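Local coordinates for protein acyl-coenzyme A oxidase (Caenorhabditis elegans, PDB 5K3J) that catalyses the FAD-dependent, oxygen-consuming desaturation of the CoA thioesters of ascaroside pheromones with a five-carbon omega side chain, the first step of their peroxisomal beta-oxidation, at residues A[56-61]-A[70-75]; A[311-316]-A[600-605]. All blocks are in the same frame, centred on the assembly; numbering follows the deposited sequence.

Contact 1. Residues A[56-61]-A[70-75]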
loop_
_atom_site.group_PDB
_atom_site.type_symbol
_atom_site.label_atom_id
_atom_site.label_comp_id
_atom_site.label_asym_id
_atom_site.label_seq_id
_atom_site.Cartn_x
_atom_site.Cartn_y
_atom_site.Cartn_z
ATOM N N ALA A 56 -5.249 -1.334 -29.193
ATOM C CA ALA A 56 -6.115 -1.434 -28.025
ATOM C C ALA A 56 -5.713 -2.644 -27.194
ATOM O O ALA A 56 -5.158 -3.602 -27.725
ATOM C CB ALA A 56 -7.579 -1.516 -28.440
ATOM N N ASP A 57 -5.968 -2.584 -25.891
ATOM C CA ASP A 57 -5.736 -3.729 -25.020
ATOM C C ASP A 57 -6.526 -4.925 -25.540
ATOM O O ASP A 57 -7.708 -4.793 -25.857
ATOM C CB ASP A 57 -6.137 -3.411 -23.579
ATOM C CG ASP A 57 -5.356 -2.246 -22.994
ATOM O OD1 ASP A 57 -4.221 -1.999 -23.446
ATOM O OD2 ASP A 57 -5.869 -1.579 -22.071
ATOM N N ILE A 58 -5.875 -6.084 -25.636
ATOM C CA ILE A 58 -6.506 -7.279 -26.197
ATOM C C ILE A 58 -7.787 -7.606 -25.422
ATOM O O ILE A 58 -8.771 -8.073 -25.994
ATOM C CB ILE A 58 -5.529 -8.492 -26.196
ATOM C CG1 ILE A 58 -6.049 -9.616 -27.096
ATOM C CG2 ILE A 58 -5.245 -8.992 -24.781
ATOM C CD1 ILE A 58 -5.709 -9.433 -28.565
ATOM N N LYS A 59 -7.761 -7.317 -24.123
ATOM C CA LYS A 59 -8.924 -7.381 -23.252
ATOM C C LYS A 59 -8.554 -6.657 -21.965
ATOM O O LYS A 59 -7.376 -6.369 -21.752
ATOM C CB LYS A 59 -9.352 -8.828 -22.986
ATOM C CG LYS A 59 -8.267 -9.773 -22.513
ATOM C CD LYS A 59 -8.920 -11.097 -22.129
ATOM C CE LYS A 59 -7.980 -12.285 -22.208
ATOM N NZ LYS A 59 -8.696 -13.532 -21.814
ATOM N N PRO A 60 -9.552 -6.325 -21.122
ATOM C CA PRO A 60 -9.282 -5.677 -19.834
ATOM C C PRO A 60 -8.114 -6.290 -19.065
ATOM O O PRO A 60 -8.211 -7.415 -18.566
ATOM C CB PRO A 60 -10.593 -5.876 -19.073
ATOM C CG PRO A 60 -11.626 -5.800 -20.139
ATOM C CD PRO A 60 -11.003 -6.388 -21.390
ATOM N N TYR A 61 -7.024 -5.531 -18.974
ATOM C CA TYR A 61 -5.766 -5.996 -18.383
ATOM C C TYR A 61 -5.868 -6.743 -17.043
ATOM O O TYR A 61 -5.093 -7.668 -16.811
ATOM C CB TYR A 61 -4.798 -4.812 -18.215
ATOM C CG TYR A 61 -3.970 -4.514 -19.444
ATOM C CD1 TYR A 61 -4.227 -5.151 -20.647
ATOM C CD2 TYR A 61 -2.923 -3.605 -19.395
ATOM C CE1 TYR A 61 -3.471 -4.884 -21.774
ATOM C CE2 TYR A 61 -2.156 -3.331 -20.518
ATOM C CZ TYR A 61 -2.436 -3.975 -21.705
ATOM O OH TYR A 61 -1.677 -3.706 -22.820
ATOM N N VAL A 70 2.823 -10.886 -19.992
ATOM C CA VAL A 70 4.101 -10.830 -20.699
ATOM C C VAL A 70 3.868 -10.848 -22.204
ATOM O O VAL A 70 4.453 -10.055 -22.946
ATOM C CB VAL A 70 5.022 -12.004 -20.315
ATOM C CG1 VAL A 70 6.305 -11.954 -21.128
ATOM C CG2 VAL A 70 5.332 -11.972 -18.834
ATOM N N THR A 71 3.005 -11.762 -22.637
ATOM C CA THR A 71 2.619 -11.876 -24.037
ATOM C C THR A 71 2.068 -10.564 -24.583
ATOM O O THR A 71 2.435 -10.127 -25.672
ATOM C CB THR A 71 1.555 -12.978 -24.240
ATOM O OG1 THR A 71 2.095 -14.250 -23.858
ATOM C CG2 THR A 71 1.119 -13.037 -25.696
ATOM N N GLU A 72 1.200 -9.933 -23.805
ATOM C CA GLU A 72 0.508 -8.730 -24.252
ATOM C C GLU A 72 1.424 -7.513 -24.313
ATOM O O GLU A 72 1.283 -6.666 -25.197
ATOM C CB GLU A 72 -0.689 -8.448 -23.339
ATOM C CG GLU A 72 -1.382 -7.115 -23.562
ATOM C CD GLU A 72 -2.126 -7.011 -24.888
ATOM O OE1 GLU A 72 -2.062 -7.943 -25.719
ATOM O OE2 GLU A 72 -2.791 -5.976 -25.095
ATOM N N GLY A 73 2.358 -7.424 -23.373
ATOM C CA GLY A 73 3.355 -6.373 -23.405
ATOM C C GLY A 73 4.253 -6.552 -24.614
ATOM O O GLY A 73 4.713 -5.581 -25.207
ATOM N N THR A 74 4.488 -7.806 -24.982
ATOM C CA THR A 74 5.330 -8.144 -26.127
ATOM C C THR A 74 4.573 -7.958 -27.444
ATOM O O THR A 74 5.140 -7.481 -28.436
ATOM C CB THR A 74 5.846 -9.591 -26.028
ATOM O OG1 THR A 74 6.805 -9.683 -24.970
ATOM C CG2 THR A 74 6.500 -10.024 -27.322
ATOM N N ARG A 75 3.295 -8.341 -27.449
ATOM C CA ARG A 75 2.433 -8.114 -28.604
ATOM C C ARG A 75 2.372 -6.621 -28.915
ATOM O O ARG A 75 2.643 -6.202 -30.042
ATOM C CB ARG A 75 1.017 -8.652 -28.363
ATOM C CG ARG A 75 0.069 -8.431 -29.545
ATOM C CD ARG A 75 -1.372 -8.773 -29.202
ATOM N NE ARG A 75 -2.035 -7.700 -28.470
ATOM C CZ ARG A 75 -2.597 -6.646 -29.051
ATOM N NH1 ARG A 75 -2.569 -6.516 -30.370
ATOM N NH2 ARG A 75 -3.189 -5.720 -28.313
#

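Contact 2. Residues A[311-316]-A[600-605]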
loop_
_atom_site.group_PDB
_atom_site.type_symbol
_atom_site.label_atom_id
_atom_site.label_comp_id
_atom_site.label_asym_id
_atom_site.label_seq_id
_atom_site.Cartn_x
_atom_site.Cartn_y
_atom_site.Cartn_z
ATOM N N ALA A 311 -10.400 8.892 -8.692
ATOM C CA ALA A 311 -11.059 9.201 -7.434
ATOM C C ALA A 311 -12.009 10.383 -7.589
ATOM O O ALA A 311 -13.194 10.273 -7.283
ATOM C CB ALA A 311 -10.027 9.484 -6.350
ATOM N N ALA A 312 -11.483 11.501 -8.082
ATOM C CA ALA A 312 -12.252 12.737 -8.208
ATOM C C ALA A 312 -13.499 12.554 -9.064
ATOM O O ALA A 312 -14.604 12.893 -8.640
ATOM C CB ALA A 312 -11.384 13.844 -8.780
ATOM N N ARG A 313 -13.316 12.015 -10.264
ATOM C CA ARG A 313 -14.430 11.766 -11.171
ATOM C C ARG A 313 -15.481 10.867 -10.531
ATOM O O ARG A 313 -16.674 11.165 -10.572
ATOM C CB ARG A 313 -13.928 11.142 -12.473
ATOM C CG ARG A 313 -13.227 12.122 -13.401
ATOM C CD ARG A 313 -12.691 11.414 -14.632
ATOM N NE ARG A 313 -12.175 12.345 -15.631
ATOM C CZ ARG A 313 -11.514 11.973 -16.721
ATOM N NH1 ARG A 313 -11.277 10.690 -16.952
ATOM N NH2 ARG A 313 -11.081 12.885 -17.581
ATOM N N TYR A 314 -15.030 9.774 -9.926
ATOM C CA TYR A 314 -15.941 8.856 -9.259
ATOM C C TYR A 314 -16.564 9.492 -8.021
ATOM O O TYR A 314 -17.688 9.157 -7.645
ATOM C CB TYR A 314 -15.227 7.559 -8.870
ATOM C CG TYR A 314 -16.115 6.616 -8.095
ATOM C CD1 TYR A 314 -17.072 5.852 -8.744
ATOM C CD2 TYR A 314 -16.010 6.500 -6.713
ATOM C CE1 TYR A 314 -17.894 4.993 -8.045
ATOM C CE2 TYR A 314 -16.831 5.642 -6.006
ATOM C CZ TYR A 314 -17.770 4.892 -6.677
ATOM O OH TYR A 314 -18.589 4.037 -5.980
ATOM N N SER A 315 -15.833 10.403 -7.386
ATOM C CA SER A 315 -16.344 11.081 -6.200
ATOM C C SER A 315 -17.456 12.055 -6.563
ATOM O O SER A 315 -18.240 12.461 -5.707
ATOM C CB SER A 315 -15.219 11.818 -5.468
ATOM O OG SER A 315 -14.189 10.926 -5.077
ATOM N N ALA A 316 -17.518 12.428 -7.837
ATOM C CA ALA A 316 -18.548 13.347 -8.313
ATOM C C ALA A 316 -19.712 12.595 -8.948
ATOM O O ALA A 316 -20.665 13.204 -9.431
ATOM C CB ALA A 316 -17.957 14.346 -9.302
ATOM N N ASN A 600 -13.592 23.110 -9.014
ATOM C CA ASN A 600 -12.628 22.876 -10.086
ATOM C C ASN A 600 -12.052 21.463 -10.079
ATOM O O ASN A 600 -11.245 21.113 -10.939
ATOM C CB ASN A 600 -11.481 23.881 -9.997
ATOM C CG ASN A 600 -11.793 25.190 -10.688
ATOM O OD1 ASN A 600 -12.420 25.215 -11.747
ATOM N ND2 ASN A 600 -11.348 26.293 -10.094
ATOM N N ALA A 601 -12.476 20.661 -9.104
ATOM C CA ALA A 601 -11.918 19.326 -8.862
ATOM C C ALA A 601 -11.831 18.458 -10.119
ATOM O O ALA A 601 -10.771 17.913 -10.436
ATOM C CB ALA A 601 -12.739 18.605 -7.795
ATOM N N VAL A 602 -12.946 18.335 -10.828
ATOM C CA VAL A 602 -13.006 17.489 -12.012
ATOM C C VAL A 602 -12.220 18.121 -13.161
ATOM O O VAL A 602 -11.667 17.418 -14.008
ATOM C CB VAL A 602 -14.466 17.234 -12.430
ATOM C CG1 VAL A 602 -14.532 16.385 -13.689
ATOM C CG2 VAL A 602 -15.215 16.554 -11.296
ATOM N N SER A 603 -12.151 19.450 -13.168
ATOM C CA SER A 603 -11.419 20.181 -14.198
ATOM C C SER A 603 -9.909 20.089 -14.001
ATOM O O SER A 603 -9.154 20.007 -14.969
ATOM C CB SER A 603 -11.850 21.649 -14.220
ATOM O OG SER A 603 -13.220 21.775 -14.552
ATOM N N LEU A 604 -9.469 20.105 -12.746
ATOM C CA LEU A 604 -8.040 20.073 -12.449
ATOM C C LEU A 604 -7.414 18.736 -12.839
ATOM O O LEU A 604 -6.214 18.660 -13.104
ATOM C CB LEU A 604 -7.787 20.362 -10.964
ATOM C CG LEU A 604 -7.880 21.825 -10.513
ATOM C CD1 LEU A 604 -7.696 21.944 -9.005
ATOM C CD2 LEU A 604 -6.862 22.686 -11.246
ATOM N N VAL A 605 -8.230 17.685 -12.882
ATOM C CA VAL A 605 -7.732 16.357 -13.229
ATOM C C VAL A 605 -7.975 16.039 -14.704
ATOM O O VAL A 605 -7.181 15.334 -15.328
ATOM C CB VAL A 605 -8.370 15.262 -12.345
ATOM C CG1 VAL A 605 -7.951 15.444 -10.889
ATOM C CG2 VAL A 605 -9.883 15.273 -12.474
#

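Contact 1. Residues A[56-61]-A[70-75]
The guanidinium of R75 carries CD1 of I58 on one face, 4.0 Å above its plane and offset toward the rim, while the carbonyl oxygen of A56 and the carboxylate of E72 sit at its edge, in plane. The Y61 ring has CG of D57 over one face and OE2 of E72 at its edge; ring and carboxylate planes stand 85° apart. R75 grips E72 side-on within helix 66-82. NE of R75 meets OE1 of E72 at 2.8 Å in an almost straight salt bridge, and NH2 of R75 reaches the syn lone pair of E72 OE2 at 3.3 Å. A bend in each chain, at chi2 of E72 (69°) and chi3 of R75 (80°), brings the groups together. Across the contact, the backbone N of I58 donates to E72 OE2 (3.1 Å) in a nearly straight bond, arriving from above the carboxylate plane. NH2 of R75 also makes a weak bond to A56 O at 3.0 Å, and CG2 of I58 lies against E72 OE1. An alanine in place of E72 would remove the partners of I58 N and R75 NE and would probably loosen the loop and R75. D57, whose OD1 is 4.5 Å from E72 OE2, has salt bridges to R616 and K76; these positive charges, with R75 on E72, probably offset the repulsion between the two acids. E72, lying in the guanidinium plane of R75, is likely to stay ionised, and the pair, made within the helix, offers its carboxylate to I58 N, holding the loop to the helix within the N-terminal domain.

Contact 2. Residues A[311-316]-A[600-605]
Apolar contacts between small side chains carry this meeting of helix 287-315, at its C-terminal end, with the start of helix 601-606. CB of A316 touches CG2 of V602 at 4.0 Å; V602 holds this methyl anti to its carbonyl carbon and its CG1 anti to the backbone N (chi1 178°). One turn back, CB of A312 points at the partner helix and meets CG2 of V605 at 4.2 Å. CG of R313 approaches V602 CG1 loosely, at 4.5 Å. The short segments run roughly antiparallel (149°) with axes 9.1 Å apart; here the first helix of the C-alpha1 domain meets the C-terminal helical domain of the acyl-CoA oxidase fold. The polar end of R313 is bound outside the contact: the extended chain carries its guanidinium to a salt bridge with D606, just beyond the segment, and a hydrogen bond to G620 O. Within helix 287-315, OG of S315 is hydrogen-bonded with A311 O, from above the carbonyl plane, and also with Q338 OE1; A311 O accepts from S315 N as well. Helix 12-18 covers A316 and V602 through E17, and helix 343-363 packs L346 against V605.

Overall arrangement
Contacts 1 and 2 do not touch: their centres are 28 Å apart and their nearest atoms about 14 Å, and along the chain contact 1 closes before contact 2 opens. Contact 1 belongs to the N-terminal domain and borders the second subunit, where T74 and R75 pack on Y651 of that chain; its Y61 side chain is about 14 Å from a bound ascaroside-CoA. Contact 2, which no other chain touches, joins the C-alpha1 and C-terminal helical regions close to the cofactor. The A316 side chain lies about 11 Å from FAD and about 8 Å from that of R318, which binds FAD, while the A312 side chain is about 14 Å from ATP.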